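PDB 3KYA: putative phosphatase from Bacteroides thetaiotaomicron, which is of unproven function but is classed as a putative hydrolase of phosphate esters, binds zinc ions and carries an IPT/TIG domain. Local coordinates for residues 20-23 with 24-28; 233-236 with 237-240; 113-116 with 117-121. All coordinates share one frame; numbering follows the deposited sequence. Where two conformers were deposited one is given.

In the fold
Three short-range arrangements mark separate regions of an elongated, mostly beta chain. Interaction 1 lies in the IPT/TIG domain, whereas interactions 2 and 3 lie in loops of the larger part, whose ring of antiparallel sheets is consistent with a six-bladed beta-propeller. Centre to centre, interaction 1 is about 47 Å from interaction 3 and about 59 Å from interaction 2; the latter pair are about 32 Å apart, and none touch. Asp22 in interaction 1 binds one zinc ion directly. The Thr233 side chain in interaction 2 is about 8 Å from another, close to the zinc ligand His153, while the Gln120 side chain in interaction 3 is about 12 Å from a zinc ion.

Interaction 1 of 3, residues 20-23 with 24-28; sequences ISDF and TPKEG. With ZN (zinc ion), chain B; EDO (1,2-ethanediol), chain I.
Lys26 turns its ammonium group back over the strand to meet two oxygens at once. NZ donates to Phe23 O at 2.7 Å, nearly in line with the C=O bond (162° at the oxygen). It also forms a salt bridge with Asp22 OD1 at 3.0 Å, arriving on the syn side of the carboxylate but a little out of its plane. The lysine chain can do this because it bends at chi2 (-61°) and again at chi4 (-71°), which brings CD and CE alongside Phe23 O. Asp22 OD1 takes a second bond from Phe23 N (2.8 Å), from the same face of the carboxylate as NZ. The other oxygen, Asp22 OD2, binds zinc at 2.2 Å.

Below these polar groups the Phe23 ring turns into the domain, against Leu34 and Ile80. Pro25 O lies in the plane of the ring at its edge, 3.6 Å from Phe23 CD1; this carbonyl oxygen is buried and finds no hydrogen-bond partner in the model. Lys26 CD packs obliquely near CE1 of the ring. The peptide bond before Pro25 is cis, and a classic beta bulge, Ser21 and Asp22 facing Tyr37, lies just upstream.

One carboxylate thus serves a metal through one oxygen and an ammonium and an amide through the other, a division that probably keeps it ionised and limits its rotation.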
loop_
_atom_site.group_PDB
_atom_site.type_symbol
_atom_site.label_atom_id
_atom_site.label_comp_id
_atom_site.label_asym_id
_atom_site.label_seq_id
_atom_site.Cartn_x
_atom_site.Cartn_y
_atom_site.Cartn_z
ATOM N N ILE A 20 -21.378 28.435 12.049
ATOM C CA ILE A 20 -20.519 27.569 11.256
ATOM C C ILE A 20 -20.690 28.028 9.807
ATOM O O ILE A 20 -21.805 27.994 9.284
ATOM C CB ILE A 20 -20.902 26.094 11.376
ATOM C CG1 ILE A 20 -20.616 25.607 12.804
ATOM C CG2 ILE A 20 -20.148 25.271 10.328
ATOM C CD1 ILE A 20 -21.079 24.176 13.070
ATOM N N SER A 21 -19.597 28.441 9.167
ATOM C CA SER A 21 -19.651 28.950 7.791
ATOM C C SER A 21 -19.179 27.963 6.732
ATOM O O SER A 21 -19.570 28.073 5.571
ATOM C CB SER A 21 -18.791 30.211 7.684
ATOM O OG SER A 21 -17.453 29.907 8.040
ATOM N N ASP A 22 -18.349 26.995 7.120
ATOM C CA ASP A 22 -17.743 26.098 6.161
ATOM C C ASP A 22 -17.018 24.993 6.918
ATOM O O ASP A 22 -16.803 25.095 8.118
ATOM C CB ASP A 22 -16.723 26.895 5.325
ATOM C CG ASP A 22 -16.367 26.240 4.001
ATOM O OD1 ASP A 22 -16.883 25.154 3.663
ATOM O OD2 ASP A 22 -15.575 26.863 3.252
ATOM N N PHE A 23 -16.667 23.935 6.209
ATOM C CA PHE A 23 -15.863 22.864 6.778
ATOM C C PHE A 23 -15.133 22.153 5.660
ATOM O O PHE A 23 -15.555 22.208 4.494
ATOM C CB PHE A 23 -16.691 21.881 7.640
ATOM C CG PHE A 23 -17.906 21.318 6.950
ATOM C CD1 PHE A 23 -17.818 20.181 6.172
ATOM C CD2 PHE A 23 -19.141 21.925 7.101
ATOM C CE1 PHE A 23 -18.941 19.672 5.514
ATOM C CE2 PHE A 23 -20.272 21.425 6.456
ATOM C CZ PHE A 23 -20.173 20.285 5.666
ATOM N N THR A 24 -14.025 21.507 6.016
ATOM C CA THR A 24 -13.222 20.774 5.061
ATOM C C THR A 24 -12.497 19.601 5.743
ATOM O O THR A 24 -11.986 19.755 6.857
ATOM C CB THR A 24 -12.219 21.707 4.357
ATOM O OG1 THR A 24 -11.577 20.993 3.303
ATOM C CG2 THR A 24 -11.174 22.248 5.320
ATOM N N PRO A 25 -12.480 18.422 5.095
ATOM C CA PRO A 25 -13.095 18.110 3.790
ATOM C C PRO A 25 -14.624 18.033 3.850
ATOM O O PRO A 25 -15.202 18.007 4.934
ATOM C CB PRO A 25 -12.501 16.744 3.444
ATOM C CG PRO A 25 -12.263 16.095 4.774
ATOM C CD PRO A 25 -11.839 17.236 5.693
ATOM N N LYS A 26 -15.271 18.007 2.686
ATOM C CA LYS A 26 -16.732 17.943 2.599
ATOM C C LYS A 26 -17.250 16.514 2.749
ATOM O O LYS A 26 -18.430 16.292 3.028
ATOM C CB LYS A 26 -17.209 18.524 1.255
ATOM C CG LYS A 26 -16.848 20.005 1.033
ATOM C CD LYS A 26 -17.482 20.913 2.088
ATOM C CE LYS A 26 -17.294 22.407 1.774
ATOM N NZ LYS A 26 -15.884 22.901 1.957
ATOM N N GLU A 27 -16.360 15.556 2.542
ATOM C CA GLU A 27 -16.675 14.144 2.638
ATOM C C GLU A 27 -15.509 13.422 3.301
ATOM O O GLU A 27 -14.366 13.878 3.245
ATOM C CB GLU A 27 -16.932 13.540 1.247
ATOM C CG GLU A 27 -15.758 13.674 0.270
ATOM C CD GLU A 27 -15.576 15.090 -0.294
ATOM O OE1 GLU A 27 -16.503 15.600 -0.974
ATOM O OE2 GLU A 27 -14.486 15.688 -0.103
ATOM N N GLY A 28 -15.796 12.280 3.902
ATOM C CA GLY A 28 -14.771 11.484 4.566
ATOM C C GLY A 28 -15.387 10.422 5.457
ATOM O O GLY A 28 -16.609 10.373 5.616
HETATM ZN ZN ZN B . -15.034 28.963 3.646
HETATM C C1 EDO I . -8.659 18.501 7.603
HETATM O O1 EDO I . -8.862 19.725 6.895
HETATM C C2 EDO I . -7.177 18.300 7.852
HETATM O O2 EDO I . -6.601 19.449 8.475
#

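Interaction 2 of 3, residues 233-236 with 237-240; sequences TFDD and RSDI. With EDO (1,2-ethanediol), chain M.
Asp235 OD1 is held by three donors. Within the loop, Arg237 N reaches it at 2.9 Å from the anti side, and Arg237 NE comes in at 3.2 Å on the syn lone pair; Asn229 ND2 supplies the third bond. The bond from Arg237 N closes an Asx turn, and it overlaps a type I beta turn from Asp235 to Ser238, whose Ser238 N bonds Asp235 O at 3.0 Å.

The arginine grips the carboxylate side-on, NE to OD1 and NH2 to OD2, the latter 2.8 Å long. This is a bidentate salt bridge with the two planes twisted 44° apart. Asp235 CG sits between the backbone N and the carbonyl carbon (chi1 63°), which carries the carboxylate over the turn towards the arginine, while a bend at chi3 (-66°) folds the arginine back to it. NH2 also forms a salt bridge with Asp231, and lies 3.0 Å from Thr233 OG1, a hydroxyl bonded to Asp231 and Asn229. Across the turn, Asp235 N donates to Ser238 OG at 3.1 Å. Replacing Asp235 by an alanine removes the carboxylate, which is likely to leave Arg237 N and NE and Asn229 ND2 without their acceptor, NH2 without OD2, and the arginine held mainly through Asp231.

At the second position of the turn, Asp236 OD1 accepts a bond from a 1,2-ethanediol, probably from the crystallisation liquor, and its OD2 pairs with Asn179. The loop links strands 220-227 and 240-246 of one antiparallel sheet; Phe234 packs on Leu178 and Asp235 on Pro177 of strand 173-178 in the adjoining sheet, while Ser238 lies on Ile226.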
loop_
_atom_site.group_PDB
_atom_site.type_symbol
_atom_site.label_atom_id
_atom_site.label_comp_id
_atom_site.label_asym_id
_atom_site.label_seq_id
_atom_site.Cartn_x
_atom_site.Cartn_y
_atom_site.Cartn_z
ATOM N N THR A 233 -32.370 -30.698 0.086
ATOM C CA THR A 233 -31.610 -30.682 1.336
ATOM C C THR A 233 -30.440 -31.668 1.387
ATOM O O THR A 233 -30.350 -32.600 0.587
ATOM C CB THR A 233 -32.536 -31.039 2.535
ATOM O OG1 THR A 233 -33.059 -32.377 2.371
ATOM C CG2 THR A 233 -33.678 -30.034 2.658
ATOM N N PHE A 234 -29.534 -31.437 2.331
ATOM C CA PHE A 234 -28.491 -32.409 2.658
ATOM C C PHE A 234 -28.757 -32.780 4.121
ATOM O O PHE A 234 -28.589 -31.927 5.008
ATOM C CB PHE A 234 -27.065 -31.865 2.545
ATOM C CG PHE A 234 -26.625 -31.526 1.146
ATOM C CD1 PHE A 234 -26.122 -32.511 0.296
ATOM C CD2 PHE A 234 -26.687 -30.216 0.688
ATOM C CE1 PHE A 234 -25.714 -32.197 -1.000
ATOM C CE2 PHE A 234 -26.267 -29.891 -0.591
ATOM C CZ PHE A 234 -25.778 -30.889 -1.442
ATOM N N ASP A 235 -29.194 -34.010 4.388
ATOM C CA ASP A 235 -29.448 -34.428 5.773
ATOM C C ASP A 235 -29.255 -35.945 5.976
ATOM O O ASP A 235 -28.630 -36.607 5.156
ATOM C CB ASP A 235 -30.824 -33.916 6.263
ATOM C CG ASP A 235 -32.003 -34.475 5.473
ATOM O OD1 ASP A 235 -31.900 -35.575 4.882
ATOM O OD2 ASP A 235 -33.068 -33.816 5.489
ATOM N N ASP A 236 -29.784 -36.495 7.064
ATOM C CA ASP A 236 -29.572 -37.915 7.357
ATOM C C ASP A 236 -30.320 -38.866 6.397
ATOM O O ASP A 236 -30.116 -40.075 6.447
ATOM C CB ASP A 236 -29.853 -38.212 8.844
ATOM C CG ASP A 236 -28.811 -37.574 9.780
ATOM O OD1 ASP A 236 -27.641 -37.390 9.380
ATOM O OD2 ASP A 236 -29.157 -37.258 10.932
ATOM N N ARG A 237 -31.141 -38.328 5.503
ATOM C CA ARG A 237 -31.789 -39.155 4.485
ATOM C C ARG A 237 -30.888 -39.280 3.262
ATOM O O ARG A 237 -31.118 -40.127 2.408
ATOM C CB ARG A 237 -33.107 -38.542 4.035
ATOM C CG ARG A 237 -34.184 -38.472 5.105
ATOM C CD ARG A 237 -35.345 -37.651 4.599
ATOM N NE ARG A 237 -34.945 -36.265 4.399
ATOM C CZ ARG A 237 -35.674 -35.340 3.781
ATOM N NH1 ARG A 237 -36.858 -35.641 3.284
ATOM N NH2 ARG A 237 -35.207 -34.103 3.656
ATOM N N SER A 238 -29.883 -38.409 3.173
ATOM C CA SER A 238 -28.979 -38.365 2.027
ATOM C C SER A 238 -28.085 -39.586 1.897
ATOM O O SER A 238 -27.526 -40.062 2.887
ATOM C CB SER A 238 -28.078 -37.122 2.091
ATOM O OG SER A 238 -28.839 -35.934 1.952
ATOM N N ASP A 239 -27.962 -40.078 0.667
ATOM C CA ASP A 239 -27.069 -41.174 0.358
ATOM C C ASP A 239 -25.628 -40.689 0.585
ATOM O O ASP A 239 -25.280 -39.586 0.175
ATOM C CB ASP A 239 -27.228 -41.602 -1.098
ATOM C CG ASP A 239 -26.321 -42.786 -1.465
ATOM O OD1 ASP A 239 -26.594 -43.912 -0.996
ATOM O OD2 ASP A 239 -25.342 -42.587 -2.230
ATOM N N ILE A 240 -24.808 -41.500 1.257
ATOM C CA ILE A 240 -23.404 -41.159 1.521
ATOM C C ILE A 240 -22.509 -42.331 1.094
ATOM O O ILE A 240 -22.795 -43.482 1.427
ATOM C CB ILE A 240 -23.172 -40.759 3.006
ATOM C CG1 ILE A 240 -21.686 -40.501 3.281
ATOM C CG2 ILE A 240 -23.696 -41.826 3.969
ATOM C CD1 ILE A 240 -21.424 -39.838 4.622
HETATM C C1 EDO M . -25.370 -37.689 6.193
HETATM O O1 EDO M . -25.529 -37.337 7.581
HETATM C C2 EDO M . -26.030 -39.028 5.861
HETATM O O2 EDO M . -25.587 -40.015 6.809
#

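Interaction 3 of 3, residues 113-116 with 117-121; sequences YRNN and RDDQG
A type I beta turn from Asn115 to Asp118 reverses the loop that runs from strand 105-110 towards strand 125-126, and the Asn115 side chain folds back to bond the residues that follow. Asp118 N bonds Asn115 O at 3.0 Å to close the turn. Asn115 OD1 accepts from Asp119 N at 3.1 Å, a fairly straight bond (163°), and weakly from Arg117 N, as in an Asx turn. At the other end of the amide, ND2 donates to Asp119 OD1 at 2.9 Å, with the carboxylate set almost perpendicular to the amide plane. A chi1 of 65° turns the Asn115 amide back over its own main chain, where both of its ends can be used.

Gln120 adds two more bonds. Its OE1 accepts from Asn115 N at 3.0 Å, the donor standing above the carbonyl plane, and its NE2 points straight at Asp118 OD1. Gln120 CG, meanwhile, lies over a face of the Tyr113 ring, displaced towards its rim, in a CH-pi contact 4.3 Å from the centroid.

Asp118 OD2 sits over the centre of the Arg114 guanidinium, 3.2 Å above its plane, the two flat groups stacked 19° apart. No N-H points at that oxygen, so the salt bridge is one of charges alone; NH1 gives a hydrogen bond to Val464 O instead. His466 touches both partners. The turn is therefore fixed chiefly by hydrogen bonds made by the Asn115 and Gln120 amides, and Arg114, stacked on Asp118 and hydrogen-bonded to Val464 O, probably links it to Val464 and His466.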
loop_
_atom_site.group_PDB
_atom_site.type_symbol
_atom_site.label_atom_id
_atom_site.label_comp_id
_atom_site.label_asym_id
_atom_site.label_seq_id
_atom_site.Cartn_x
_atom_site.Cartn_y
_atom_site.Cartn_z
ATOM N N TYR A 113 -22.188 -17.277 21.413
ATOM C CA TYR A 113 -21.751 -16.467 22.544
ATOM C C TYR A 113 -20.931 -17.304 23.506
ATOM O O TYR A 113 -20.942 -18.539 23.461
ATOM C CB TYR A 113 -22.921 -15.827 23.295
ATOM C CG TYR A 113 -23.784 -16.781 24.088
ATOM C CD1 TYR A 113 -24.774 -17.538 23.466
ATOM C CD2 TYR A 113 -23.635 -16.901 25.462
ATOM C CE1 TYR A 113 -25.583 -18.408 24.198
ATOM C CE2 TYR A 113 -24.438 -17.760 26.203
ATOM C CZ TYR A 113 -25.407 -18.512 25.566
ATOM O OH TYR A 113 -26.207 -19.362 26.291
ATOM N N ARG A 114 -20.218 -16.606 24.375
ATOM C CA ARG A 114 -19.391 -17.237 25.370
ATOM C C ARG A 114 -19.608 -16.448 26.652
ATOM O O ARG A 114 -19.222 -15.267 26.714
ATOM C CB ARG A 114 -17.929 -17.203 24.904
ATOM C CG ARG A 114 -16.946 -17.867 25.803
ATOM C CD ARG A 114 -15.509 -17.600 25.336
ATOM N NE ARG A 114 -14.534 -17.993 26.349
ATOM C CZ ARG A 114 -13.569 -18.894 26.211
ATOM N NH1 ARG A 114 -13.348 -19.516 25.057
ATOM N NH2 ARG A 114 -12.760 -19.137 27.241
ATOM N N ASN A 115 -20.243 -17.071 27.655
ATOM C CA ASN A 115 -20.506 -16.386 28.930
ATOM C C ASN A 115 -19.244 -16.352 29.807
ATOM O O ASN A 115 -18.202 -16.883 29.416
ATOM C CB ASN A 115 -21.755 -16.971 29.654
ATOM C CG ASN A 115 -21.581 -18.425 30.107
ATOM O OD1 ASN A 115 -20.482 -18.872 30.423
ATOM N ND2 ASN A 115 -22.692 -19.153 30.166
ATOM N N ASN A 116 -19.318 -15.717 30.976
ATOM C CA ASN A 116 -18.126 -15.582 31.836
ATOM C C ASN A 116 -17.560 -16.902 32.351
ATOM O O ASN A 116 -16.365 -16.981 32.636
ATOM C CB ASN A 116 -18.374 -14.617 33.008
ATOM C CG ASN A 116 -19.610 -14.964 33.790
ATOM O OD1 ASN A 116 -20.675 -15.167 33.209
ATOM N ND2 ASN A 116 -19.490 -15.019 35.114
ATOM N N ARG A 117 -18.399 -17.931 32.473
ATOM C CA ARG A 117 -17.921 -19.243 32.929
ATOM C C ARG A 117 -17.595 -20.157 31.740
ATOM O O ARG A 117 -17.090 -21.265 31.927
ATOM C CB ARG A 117 -18.946 -19.918 33.853
ATOM C CG ARG A 117 -19.232 -19.160 35.159
ATOM C CD ARG A 117 -20.267 -19.890 36.026
ATOM N NE ARG A 117 -20.780 -19.058 37.116
ATOM C CZ ARG A 117 -21.942 -18.409 37.084
ATOM N NH1 ARG A 117 -22.735 -18.499 36.026
ATOM N NH2 ARG A 117 -22.322 -17.674 38.121
ATOM N N ASP A 118 -17.857 -19.678 30.521
ATOM C CA ASP A 118 -17.658 -20.451 29.281
ATOM C C ASP A 118 -18.367 -21.798 29.425
ATOM O O ASP A 118 -17.835 -22.823 29.009
ATOM C CB ASP A 118 -16.169 -20.641 28.941
ATOM C CG ASP A 118 -15.937 -21.232 27.534
ATOM O OD1 ASP A 118 -16.855 -21.177 26.690
ATOM O OD2 ASP A 118 -14.811 -21.723 27.251
ATOM N N ASP A 119 -19.580 -21.790 29.998
ATOM C CA ASP A 119 -20.323 -23.045 30.218
ATOM C C ASP A 119 -21.634 -23.154 29.439
ATOM O O ASP A 119 -22.447 -24.019 29.743
ATOM C CB ASP A 119 -20.547 -23.293 31.730
ATOM C CG ASP A 119 -21.490 -22.287 32.386
ATOM O OD1 ASP A 119 -22.200 -21.539 31.682
ATOM O OD2 ASP A 119 -21.525 -22.255 33.639
ATOM N N GLN A 120 -21.826 -22.296 28.436
ATOM C CA GLN A 120 -23.026 -22.314 27.607
ATOM C C GLN A 120 -23.176 -23.586 26.765
ATOM O O GLN A 120 -24.297 -23.936 26.388
ATOM C CB GLN A 120 -23.108 -21.074 26.688
ATOM C CG GLN A 120 -21.999 -20.946 25.645
ATOM C CD GLN A 120 -20.637 -20.748 26.256
ATOM O OE1 GLN A 120 -20.502 -20.078 27.282
ATOM N NE2 GLN A 120 -19.611 -21.322 25.629
ATOM N N GLY A 121 -22.063 -24.244 26.448
ATOM C CA GLY A 121 -22.079 -25.494 25.684
ATOM C C GLY A 121 -22.555 -25.322 24.247
ATOM O O GLY A 121 -22.274 -24.305 23.605
#